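Local coordinates for protein SeqA (Vibrio cholerae, PDB 3SK7) that probably acts as a negative regulator of replication initiation, binding pairs of hemimethylated GATC sequences at the origin so that replication starts once per chromosome per cell cycle, at residues D15-L20 and I24-L29; K73-P76 and W81-T84; S32-I37 and Q97-M102; Y55-D58 and T62-A65. All coordinates share one frame; numbering follows the deposited sequence.

Overall arrangement
Contacts 1 and 3 both use helix 23-37: contact 1 sits on its first half and contact 3 on its second, with centres about 15 Å apart. Contacts 2 and 4 share a small antiparallel sheet, their centres about 9 Å apart; strand 81-82 lies in the middle, and Trp81 N meets Ala57 O at 2.8 Å in a probable hydrogen bond. Sheet and helix 23-37 meet where Met28 CE packs against Val82 CG1 at 3.6 Å, and where Pro76 O approaches Ser32 OG at 2.7 Å. Contacts 1 and 4 lie on opposite sides of the chain's centre, about 23 Å apart between centres. Val98 of contact 3 also packs on Phe56 of contact 4.

Contact 1: residues D15-L20 and I24-L29; sequences DEFAGL and IDRFML
Leu20 and Phe17 close against Arg26 and Leu29 in a surface contact between helix 15-18, with the turn that follows it, and the first half of helix 23-37. Three residues separate the two segments, and the nearest pair of CA atoms, Leu20 and Arg26, is separated by 6.3 Å. The single hydrogen bond between them runs from Arg26 NH1 to Leu20 O at 2.9 Å. It is bent, with an angle of 138° at the hydrogen. The oxygen lies in the guanidinium plane, whereas the donor stands above the carbonyl plane, 36° out of it. Arg26 can reach this carbonyl because its chain bends at chi3, and NH2 of the same group forms a salt bridge with the terminal carboxylate of Ile116. The guanidinium is thus gripped from two sources, and probably stays fixed in rotation.

Nearer the backbone, the aliphatic part of Arg26 passes Phe17 at about a right angle, with Arg26 CD 3.7 Å from Phe17 CZ. Ring and guanidinium are not stacked, since their planes are 68° apart. Leu29 CD2 comes to the ring edge, 4.1 Å from Phe17 CD1. The same methyl touches Leu20 CD1 at 3.8 Å and Glu16 CD at 3.8 Å, so three residues of 15-20 converge on one branch. Leu20 CD1 also lies over the helix backbone, 3.6 Å from Asp25 O. Leu11 of helix 3-12 packs on both Phe17 and Leu29. The arrangement is that of two helices consecutive in the chain, joined by a short connection and packed through a small apolar patch of Phe17, Leu20 and Leu29, flanked by Glu16 and Arg26, in the helical part of the SeqA C-terminal domain.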
loop_
_atom_site.group_PDB
_atom_site.type_symbol
_atom_site.label_atom_id
_atom_site.label_comp_id
_atom_site.label_asym_id
_atom_site.label_seq_id
_atom_site.Cartn_x
_atom_site.Cartn_y
_atom_site.Cartn_z
ATOM N N ASP A 15 -14.714 2.024 -10.372
ATOM C CA ASP A 15 -15.716 1.028 -9.968
ATOM C C ASP A 15 -15.077 -0.078 -9.124
ATOM O O ASP A 15 -15.630 -0.518 -8.130
ATOM C CB ASP A 15 -16.352 0.375 -11.198
ATOM C CG ASP A 15 -17.386 1.255 -11.892
ATOM O OD1 ASP A 15 -17.723 2.322 -11.354
ATOM O OD2 ASP A 15 -17.887 0.851 -12.973
ATOM N N GLU A 16 -13.873 -0.490 -9.512
ATOM C CA GLU A 16 -13.189 -1.577 -8.836
ATOM C C GLU A 16 -12.927 -1.242 -7.371
ATOM O O GLU A 16 -13.167 -2.061 -6.496
ATOM C CB GLU A 16 -11.881 -1.951 -9.533
ATOM C CG GLU A 16 -11.148 -3.089 -8.790
ATOM C CD GLU A 16 -9.755 -3.400 -9.334
ATOM O OE1 GLU A 16 -9.259 -2.643 -10.200
ATOM O OE2 GLU A 16 -9.155 -4.413 -8.886
ATOM N N PHE A 17 -12.449 -0.026 -7.118
ATOM C CA PHE A 17 -12.214 0.416 -5.770
ATOM C C PHE A 17 -13.501 0.625 -4.967
ATOM O O PHE A 17 -13.558 0.288 -3.781
ATOM C CB PHE A 17 -11.351 1.693 -5.790
ATOM C CG PHE A 17 -10.865 2.116 -4.428
ATOM C CD1 PHE A 17 -9.732 1.561 -3.881
ATOM C CD2 PHE A 17 -11.547 3.072 -3.695
ATOM C CE1 PHE A 17 -9.288 1.941 -2.639
ATOM C CE2 PHE A 17 -11.096 3.460 -2.457
ATOM C CZ PHE A 17 -9.960 2.882 -1.933
ATOM N N ALA A 18 -14.525 1.171 -5.626
ATOM C CA ALA A 18 -15.788 1.485 -4.968
ATOM C C ALA A 18 -16.487 0.278 -4.457
ATOM O O ALA A 18 -17.239 0.344 -3.479
ATOM C CB ALA A 18 -16.723 2.211 -5.946
ATOM N N GLY A 19 -16.260 -0.833 -5.134
ATOM C CA GLY A 19 -16.942 -2.071 -4.816
ATOM C C GLY A 19 -16.410 -2.745 -3.570
ATOM O O GLY A 19 -17.008 -3.665 -3.041
ATOM N N LEU A 20 -15.251 -2.305 -3.109
ATOM C CA LEU A 20 -14.571 -2.968 -2.002
ATOM C C LEU A 20 -15.104 -2.485 -0.659
ATOM O O LEU A 20 -14.952 -1.332 -0.311
ATOM C CB LEU A 20 -13.068 -2.694 -2.081
ATOM C CG LEU A 20 -12.340 -3.150 -3.344
ATOM C CD1 LEU A 20 -10.889 -2.744 -3.290
ATOM C CD2 LEU A 20 -12.505 -4.669 -3.564
ATOM N N ILE A 24 -8.975 -4.111 4.190
ATOM C CA ILE A 24 -7.811 -4.876 3.753
ATOM C C ILE A 24 -7.677 -4.855 2.218
ATOM O O ILE A 24 -6.581 -4.734 1.675
ATOM C CB ILE A 24 -7.837 -6.316 4.259
ATOM C CG1 ILE A 24 -6.618 -7.084 3.770
ATOM C CG2 ILE A 24 -9.110 -7.037 3.833
ATOM C CD1 ILE A 24 -5.347 -6.552 4.258
ATOM N N ASP A 25 -8.807 -4.936 1.523
ATOM C CA ASP A 25 -8.781 -5.015 0.080
ATOM C C ASP A 25 -8.512 -3.652 -0.535
ATOM O O ASP A 25 -7.825 -3.549 -1.542
ATOM C CB ASP A 25 -10.079 -5.592 -0.451
ATOM C CG ASP A 25 -10.297 -7.026 0.019
ATOM O OD1 ASP A 25 -9.362 -7.877 -0.083
ATOM O OD2 ASP A 25 -11.392 -7.273 0.513
ATOM N N ARG A 26 -9.004 -2.594 0.115
ATOM C CA ARG A 26 -8.727 -1.276 -0.350
ATOM C C ARG A 26 -7.231 -0.986 -0.154
ATOM O O ARG A 26 -6.566 -0.456 -1.049
ATOM C CB ARG A 26 -9.543 -0.270 0.424
ATOM C CG ARG A 26 -11.025 -0.393 0.148
ATOM C CD ARG A 26 -11.803 0.841 0.558
ATOM N NE ARG A 26 -11.909 0.958 2.000
ATOM C CZ ARG A 26 -12.916 0.460 2.713
ATOM N NH1 ARG A 26 -13.878 -0.210 2.117
ATOM N NH2 ARG A 26 -12.963 0.609 4.028
ATOM N N PHE A 27 -6.718 -1.348 1.023
ATOM C CA PHE A 27 -5.289 -1.243 1.356
ATOM C C PHE A 27 -4.455 -1.941 0.285
ATOM O O PHE A 27 -3.509 -1.376 -0.270
ATOM C CB PHE A 27 -5.079 -1.852 2.735
ATOM C CG PHE A 27 -3.649 -1.949 3.199
ATOM C CD1 PHE A 27 -2.920 -0.821 3.500
ATOM C CD2 PHE A 27 -3.070 -3.177 3.403
ATOM C CE1 PHE A 27 -1.637 -0.918 4.009
ATOM C CE2 PHE A 27 -1.790 -3.268 3.905
ATOM C CZ PHE A 27 -1.077 -2.138 4.195
ATOM N N MET A 28 -4.794 -3.191 0.008
ATOM C CA MET A 28 -4.067 -3.953 -0.989
ATOM C C MET A 28 -4.112 -3.359 -2.406
ATOM O O MET A 28 -3.083 -3.324 -3.102
ATOM C CB MET A 28 -4.544 -5.405 -1.011
ATOM C CG MET A 28 -4.143 -6.223 0.209
ATOM S SD MET A 28 -2.367 -6.248 0.433
ATOM C CE MET A 28 -2.094 -7.727 1.341
ATOM N N LEU A 29 -5.302 -2.899 -2.824
ATOM C CA LEU A 29 -5.418 -2.331 -4.152
ATOM C C LEU A 29 -4.654 -1.007 -4.256
ATOM O O LEU A 29 -4.053 -0.709 -5.275
ATOM C CB LEU A 29 -6.885 -2.158 -4.538
ATOM C CG LEU A 29 -7.173 -1.619 -5.934
ATOM C CD1 LEU A 29 -6.439 -2.413 -6.997
ATOM C CD2 LEU A 29 -8.666 -1.630 -6.198
#

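Contact 2: residues K73-P76 and W81-T84; sequences KAIP and WVIT
Lys73 and Val82 form an antiparallel hydrogen-bonded pair, with Lys73 N to Val82 O and Val82 N to Lys73 O both at 2.9 Å. Angles just over 160° at the hydrogens show that both are nearly straight. In the neighbouring non-hydrogen-bonded pair, Ala74 with Trp81, the backbones approach to 4.3 Å between CA atoms, and Trp81 CA makes a CH...O contact with Lys73 O at 3.3 Å.

The aromatic interaction belongs to this second pair. Ala74 CB stands over the face of the Trp81 six-membered ring, 3.9 Å from its centroid and 10° off the normal, a well-centred CH-pi contact. The backbone rests on the same indole, with Ala74 N 3.4 Å from Trp81 CE3.

Apolar contacts gather on the side bearing Val82. With chi1 at 65°, Val82 CG1 lies between its own backbone N and carbonyl carbon and meets Ile75 CG1 at 3.9 Å, the two side chains crossing at about a right angle. Lys73 CB likewise touches Thr84 CG2 at 3.9 Å. Met28 of helix 23-37 packs against Lys73 and Val82, while Trp81 meets helix 60-66. Within these segments one reciprocal pair of backbone bonds sets the register, Trp81 bonding also to Ala57; CH-pi and aliphatic contacts add non-polar packing on the two faces.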
loop_
_atom_site.group_PDB
_atom_site.type_symbol
_atom_site.label_atom_id
_atom_site.label_comp_id
_atom_site.label_asym_id
_atom_site.label_seq_id
_atom_site.Cartn_x
_atom_site.Cartn_y
_atom_site.Cartn_z
ATOM N N LYS A 73 0.783 -11.057 3.725
ATOM C CA LYS A 73 -0.016 -11.310 2.533
ATOM C C LYS A 73 0.670 -10.747 1.286
ATOM O O LYS A 73 1.290 -9.682 1.335
ATOM C CB LYS A 73 -1.390 -10.660 2.704
ATOM C CG LYS A 73 -2.431 -11.051 1.679
ATOM C CD LYS A 73 -3.772 -10.395 2.017
ATOM C CE LYS A 73 -4.925 -11.038 1.277
ATOM N NZ LYS A 73 -6.216 -10.450 1.722
ATOM N N ALA A 74 0.523 -11.432 0.159
ATOM C CA ALA A 74 1.082 -10.972 -1.087
ATOM C C ALA A 74 0.305 -9.795 -1.614
ATOM O O ALA A 74 -0.937 -9.794 -1.580
ATOM C CB ALA A 74 1.089 -12.097 -2.101
ATOM N N ILE A 75 1.040 -8.784 -2.065
ATOM C CA ILE A 75 0.422 -7.645 -2.726
ATOM C C ILE A 75 0.184 -7.988 -4.193
ATOM O O ILE A 75 1.107 -8.217 -4.945
ATOM C CB ILE A 75 1.287 -6.391 -2.617
ATOM C CG1 ILE A 75 1.540 -6.065 -1.156
ATOM C CG2 ILE A 75 0.602 -5.207 -3.267
ATOM C CD1 ILE A 75 2.591 -4.964 -0.939
ATOM N N PRO A 76 -1.082 -8.082 -4.588
ATOM C CA PRO A 76 -1.386 -8.576 -5.929
ATOM C C PRO A 76 -0.681 -7.827 -7.063
ATOM O O PRO A 76 -0.535 -6.595 -7.004
ATOM C CB PRO A 76 -2.909 -8.377 -6.034
ATOM C CG PRO A 76 -3.390 -8.447 -4.652
ATOM C CD PRO A 76 -2.294 -7.790 -3.816
ATOM N N TRP A 81 5.298 -8.487 -0.371
ATOM C CA TRP A 81 4.456 -8.963 0.707
ATOM C C TRP A 81 4.391 -7.876 1.761
ATOM O O TRP A 81 5.326 -7.067 1.893
ATOM C CB TRP A 81 5.061 -10.217 1.352
ATOM C CG TRP A 81 5.015 -11.432 0.454
ATOM C CD1 TRP A 81 5.735 -11.649 -0.688
ATOM C CD2 TRP A 81 4.181 -12.571 0.625
ATOM N NE1 TRP A 81 5.389 -12.866 -1.242
ATOM C CE2 TRP A 81 4.427 -13.443 -0.458
ATOM C CE3 TRP A 81 3.241 -12.942 1.581
ATOM C CZ2 TRP A 81 3.770 -14.662 -0.598
ATOM C CZ3 TRP A 81 2.607 -14.154 1.446
ATOM C CH2 TRP A 81 2.867 -14.996 0.363
ATOM N N VAL A 82 3.278 -7.849 2.499
ATOM C CA VAL A 82 3.088 -6.868 3.563
ATOM C C VAL A 82 2.468 -7.514 4.786
ATOM O O VAL A 82 1.704 -8.464 4.662
ATOM C CB VAL A 82 2.235 -5.684 3.058
ATOM C CG1 VAL A 82 0.814 -6.109 2.698
ATOM C CG2 VAL A 82 2.185 -4.563 4.054
ATOM N N ILE A 83 2.826 -7.036 5.969
ATOM C CA ILE A 83 2.204 -7.516 7.186
ATOM C C ILE A 83 0.777 -6.955 7.325
ATOM O O ILE A 83 0.501 -5.800 6.977
ATOM C CB ILE A 83 3.049 -7.238 8.433
ATOM C CG1 ILE A 83 3.079 -5.755 8.771
ATOM C CG2 ILE A 83 4.470 -7.777 8.243
ATOM C CD1 ILE A 83 3.770 -5.471 10.085
ATOM N N THR A 84 -0.143 -7.795 7.795
ATOM C CA THR A 84 -1.536 -7.410 7.903
ATOM C C THR A 84 -2.116 -7.605 9.282
ATOM O O THR A 84 -3.323 -7.453 9.444
ATOM C CB THR A 84 -2.436 -8.106 6.883
ATOM O OG1 THR A 84 -2.584 -9.492 7.215
ATOM C CG2 THR A 84 -1.891 -7.991 5.493
#

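Contact 3: residues S32-I37 and Q97-M102; sequences STLHRI and QVMVRM
Leu34 is the bump that helix 23-37 pushes against helix 88-101, and Val98, Met99 and Met102 form the hollow that receives it. The helices stand apart enough for whole side chains to fit: the nearest CA atoms, those of Leu34 and Met99, are 8.0 Å from each other. The forked end of Leu34 straddles Met99 CG, with Leu34 CD1 at 3.8 Å and CD2 at 3.9 Å from it, and the two side chains cross at about a right angle. Leu34 CD1 also reaches Val98 CG1, more loosely, at 4.2 Å.

Met102 works in the reverse direction. Its side chain runs alongside the base of Leu34, where SD lies 4.2 Å from Leu34 CB. A bend at chi3 (73°) then turns the methyl to the backbone, so that Met102 CE sits 3.6 Å from Leu34 O. The fork thus seats on Met99 while Met102 lies along the base of Leu34, entirely by van der Waals contact. Phe42 of helix 39-47 and Phe104 also pack on Leu34, enclosing the bump further. The result is a buried helix-helix interface of aliphatic and methionine side chains, part of the hydrophobic core of the helical SeqA C-terminal domain.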
loop_
_atom_site.group_PDB
_atom_site.type_symbol
_atom_site.label_atom_id
_atom_site.label_comp_id
_atom_site.label_asym_id
_atom_site.label_seq_id
_atom_site.Cartn_x
_atom_site.Cartn_y
_atom_site.Cartn_z
ATOM N N SER A 32 -1.042 -2.112 -4.653
ATOM C CA SER A 32 -0.833 -2.648 -5.996
ATOM C C SER A 32 -0.755 -1.520 -7.004
ATOM O O SER A 32 0.037 -1.573 -7.960
ATOM C CB SER A 32 -1.974 -3.586 -6.401
ATOM O OG SER A 32 -2.001 -4.780 -5.630
ATOM N N THR A 33 -1.612 -0.526 -6.819
ATOM C CA THR A 33 -1.693 0.583 -7.763
ATOM C C THR A 33 -0.443 1.460 -7.700
ATOM O O THR A 33 0.073 1.898 -8.728
ATOM C CB THR A 33 -2.939 1.420 -7.524
ATOM O OG1 THR A 33 -4.109 0.618 -7.716
ATOM C CG2 THR A 33 -3.000 2.595 -8.493
ATOM N N LEU A 34 0.042 1.714 -6.489
ATOM C CA LEU A 34 1.264 2.497 -6.323
ATOM C C LEU A 34 2.413 1.821 -7.032
ATOM O O LEU A 34 3.237 2.482 -7.690
ATOM C CB LEU A 34 1.585 2.692 -4.839
ATOM C CG LEU A 34 0.662 3.668 -4.109
ATOM C CD1 LEU A 34 0.851 3.525 -2.626
ATOM C CD2 LEU A 34 0.918 5.091 -4.508
ATOM N N HIS A 35 2.492 0.500 -6.898
ATOM C CA HIS A 35 3.535 -0.241 -7.590
ATOM C C HIS A 35 3.398 -0.166 -9.110
ATOM O O HIS A 35 4.388 -0.027 -9.828
ATOM C CB HIS A 35 3.532 -1.692 -7.130
ATOM C CG HIS A 35 4.513 -2.572 -7.847
ATOM N ND1 HIS A 35 4.182 -3.281 -8.967
ATOM C CD2 HIS A 35 5.811 -2.840 -7.576
ATOM C CE1 HIS A 35 5.248 -3.977 -9.373
ATOM N NE2 HIS A 35 6.239 -3.724 -8.545
ATOM N N ARG A 36 2.177 -0.286 -9.599
ATOM C CA ARG A 36 1.906 -0.161 -11.020
ATOM C C ARG A 36 2.339 1.192 -11.568
ATOM O O ARG A 36 2.928 1.284 -12.665
ATOM C CB ARG A 36 0.410 -0.360 -11.282
ATOM C CG ARG A 36 0.048 -0.256 -12.746
ATOM C CD ARG A 36 -1.365 -0.746 -13.023
ATOM N NE ARG A 36 -2.392 0.037 -12.344
ATOM C CZ ARG A 36 -2.799 1.250 -12.728
ATOM N NH1 ARG A 36 -3.759 1.881 -12.049
ATOM N NH2 ARG A 36 -2.240 1.848 -13.781
ATOM N N ILE A 37 2.043 2.249 -10.810
ATOM C CA ILE A 37 2.355 3.608 -11.241
ATOM C C ILE A 37 3.847 3.879 -11.353
ATOM O O ILE A 37 4.292 4.562 -12.282
ATOM C CB ILE A 37 1.721 4.650 -10.258
ATOM C CG1 ILE A 37 0.216 4.682 -10.449
ATOM C CG2 ILE A 37 2.330 6.029 -10.457
ATOM C CD1 ILE A 37 -0.467 5.443 -9.354
ATOM N N GLN A 97 3.431 6.626 4.725
ATOM C CA GLN A 97 4.886 6.541 4.711
ATOM C C GLN A 97 5.398 6.232 3.315
ATOM O O GLN A 97 6.367 6.880 2.792
ATOM C CB GLN A 97 5.373 5.465 5.687
ATOM C CG GLN A 97 5.253 5.865 7.147
ATOM C CD GLN A 97 5.373 4.701 8.123
ATOM O OE1 GLN A 97 5.869 3.621 7.789
ATOM N NE2 GLN A 97 4.911 4.927 9.351
ATOM N N VAL A 98 4.764 5.257 2.672
ATOM C CA VAL A 98 5.161 4.892 1.328
ATOM C C VAL A 98 4.959 6.054 0.337
ATOM O O VAL A 98 5.853 6.375 -0.469
ATOM C CB VAL A 98 4.379 3.659 0.856
ATOM C CG1 VAL A 98 4.560 3.414 -0.630
ATOM C CG2 VAL A 98 4.802 2.409 1.642
ATOM N N MET A 99 3.783 6.670 0.383
ATOM C CA MET A 99 3.457 7.696 -0.584
ATOM C C MET A 99 4.301 8.948 -0.373
ATOM O O MET A 99 4.691 9.598 -1.335
ATOM C CB MET A 99 1.971 8.048 -0.526
ATOM C CG MET A 99 1.078 6.977 -1.110
ATOM S SD MET A 99 -0.653 7.448 -1.280
ATOM C CE MET A 99 -0.520 8.580 -2.627
ATOM N N VAL A 100 4.589 9.289 0.881
ATOM C CA VAL A 100 5.472 10.418 1.153
ATOM C C VAL A 100 6.854 10.169 0.563
ATOM O O VAL A 100 7.444 11.073 -0.087
ATOM C CB VAL A 100 5.595 10.673 2.671
ATOM C CG1 VAL A 100 6.755 11.582 2.959
ATOM C CG2 VAL A 100 4.331 11.295 3.203
ATOM N N ARG A 101 7.385 8.968 0.779
ATOM C CA ARG A 101 8.696 8.638 0.252
ATOM C C ARG A 101 8.740 8.600 -1.280
ATOM O O ARG A 101 9.758 8.959 -1.893
ATOM C CB ARG A 101 9.160 7.326 0.821
ATOM C CG ARG A 101 10.518 6.932 0.405
ATOM C CD ARG A 101 11.563 7.841 1.014
ATOM N NE ARG A 101 12.871 7.238 0.844
ATOM C CZ ARG A 101 13.926 7.522 1.584
ATOM N NH1 ARG A 101 15.049 6.886 1.342
ATOM N NH2 ARG A 101 13.846 8.435 2.545
ATOM N N MET A 102 7.629 8.194 -1.887
ATOM C CA MET A 102 7.538 8.190 -3.339
ATOM C C MET A 102 7.366 9.585 -3.942
ATOM O O MET A 102 7.388 9.737 -5.158
ATOM C CB MET A 102 6.362 7.308 -3.797
ATOM C CG MET A 102 6.545 5.807 -3.596
ATOM S SD MET A 102 5.125 4.832 -4.122
ATOM C CE MET A 102 5.232 4.940 -5.901
#

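Contact 4: residues Y55-D58 and T62-A65; sequences YFAD and TLLA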
loop_
_atom_site.group_PDB
_atom_site.type_symbol
_atom_site.label_atom_id
_atom_site.label_comp_id
_atom_site.label_asym_id
_atom_site.label_seq_id
_atom_site.Cartn_x
_atom_site.Cartn_y
_atom_site.Cartn_z
ATOM N N TYR A 55 7.752 -3.776 7.592
ATOM C CA TYR A 55 6.397 -3.899 7.128
ATOM C C TYR A 55 6.301 -4.659 5.814
ATOM O O TYR A 55 5.294 -5.334 5.580
ATOM C CB TYR A 55 5.785 -2.504 6.929
ATOM C CG TYR A 55 5.503 -1.756 8.187
ATOM C CD1 TYR A 55 4.818 -2.351 9.230
ATOM C CD2 TYR A 55 5.899 -0.445 8.329
ATOM C CE1 TYR A 55 4.542 -1.655 10.406
ATOM C CE2 TYR A 55 5.629 0.259 9.501
ATOM C CZ TYR A 55 4.956 -0.365 10.531
ATOM O OH TYR A 55 4.683 0.311 11.699
ATOM N N PHE A 56 7.310 -4.533 4.963
ATOM C CA PHE A 56 7.301 -5.096 3.630
ATOM C C PHE A 56 8.501 -6.011 3.425
ATOM O O PHE A 56 9.581 -5.789 4.002
ATOM C CB PHE A 56 7.370 -4.000 2.584
ATOM C CG PHE A 56 6.208 -3.050 2.625
ATOM C CD1 PHE A 56 6.276 -1.869 3.337
ATOM C CD2 PHE A 56 5.046 -3.348 1.940
ATOM C CE1 PHE A 56 5.186 -1.011 3.388
ATOM C CE2 PHE A 56 3.962 -2.489 1.972
ATOM C CZ PHE A 56 4.031 -1.327 2.684
ATOM N N ALA A 57 8.309 -6.987 2.545
ATOM C CA ALA A 57 9.397 -7.831 2.098
ATOM C C ALA A 57 9.131 -8.294 0.680
ATOM O O ALA A 57 8.040 -8.075 0.155
ATOM C CB ALA A 57 9.588 -9.028 3.024
ATOM N N ASP A 58 10.100 -8.968 0.070
ATOM C CA ASP A 58 9.902 -9.596 -1.237
ATOM C C ASP A 58 9.603 -11.082 -1.128
ATOM O O ASP A 58 9.567 -11.791 -2.128
ATOM C CB ASP A 58 11.057 -9.310 -2.204
ATOM C CG ASP A 58 12.280 -10.147 -1.921
ATOM O OD1 ASP A 58 12.398 -10.685 -0.803
ATOM O OD2 ASP A 58 13.140 -10.249 -2.822
ATOM N N THR A 62 10.585 -13.837 5.238
ATOM C CA THR A 62 11.251 -12.714 5.889
ATOM C C THR A 62 10.318 -12.055 6.910
ATOM O O THR A 62 10.722 -11.650 8.021
ATOM C CB THR A 62 11.707 -11.675 4.862
ATOM O OG1 THR A 62 12.772 -12.215 4.069
ATOM C CG2 THR A 62 12.175 -10.410 5.549
ATOM N N LEU A 63 9.048 -11.956 6.540
ATOM C CA LEU A 63 8.109 -11.324 7.427
ATOM C C LEU A 63 7.729 -12.244 8.581
ATOM O O LEU A 63 7.521 -11.784 9.711
ATOM C CB LEU A 63 6.854 -10.861 6.675
ATOM C CG LEU A 63 7.084 -9.767 5.649
ATOM C CD1 LEU A 63 5.758 -9.447 4.941
ATOM C CD2 LEU A 63 7.684 -8.539 6.284
ATOM N N LEU A 64 7.655 -13.549 8.319
ATOM C CA LEU A 64 7.465 -14.496 9.417
ATOM C C LEU A 64 8.683 -14.546 10.354
ATOM O O LEU A 64 8.544 -14.766 11.558
ATOM C CB LEU A 64 7.152 -15.890 8.873
ATOM C CG LEU A 64 5.810 -16.003 8.163
ATOM C CD1 LEU A 64 5.623 -17.407 7.630
ATOM C CD2 LEU A 64 4.693 -15.658 9.063
ATOM N N ALA A 65 9.874 -14.300 9.815
ATOM C CA ALA A 65 11.082 -14.233 10.639
ATOM C C ALA A 65 11.035 -13.008 11.530
ATOM O O ALA A 65 11.538 -13.034 12.644
ATOM C CB ALA A 65 12.314 -14.179 9.768
#
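Leu63 reaches Ala57 through a chi1 of -65°, which sets CG anti to its carbonyl carbon, and a chi2 of 178°, which places CD1 anti to CA and leaves CD2 as the branch that lies on Ala57 CB. For Thr62 the matching torsion, chi1 -69°, sends CG2 to the strand side and puts OG1 anti to the carbonyl carbon. Ala57 has no such freedom: its extended backbone alone directs CB at helix 60-66.

These settings bring three groups together. Ala57 CB lies 3.7 Å from Leu63 CG and 3.8 Å from Leu63 CD2, so the small methyl lies against the CG-CD2 side of the leucine. It also meets Thr62, the preceding helix residue, at 3.9 Å from Thr62 CB and the same from Thr62 CG2. One alanine methyl is therefore shared by two consecutive helix residues. Leu63 CD2 continues over the backbone of 55-57, 3.9 Å from Phe56 C and 4.1 Å from Tyr55 O, while the CB atoms of Phe56 and Tyr55 are directed away from the helix.

The contact is made by van der Waals packing; the polar end of Thr62 is used within the turn, where OG1 bonds to Asn59 ND2. Phe56 instead packs on Val98 and on helix 39-47, and Leu63 extends its packing to Trp81 of the neighbouring strand 81-82, and to Ile83. The arrangement is a tight strand-to-helix connection: edge strand 56-57 of the three-stranded antiparallel sheet is followed after two residues by helix 60-66, whose buried leucine folds back over the backbone and alanine methyl of that same strand.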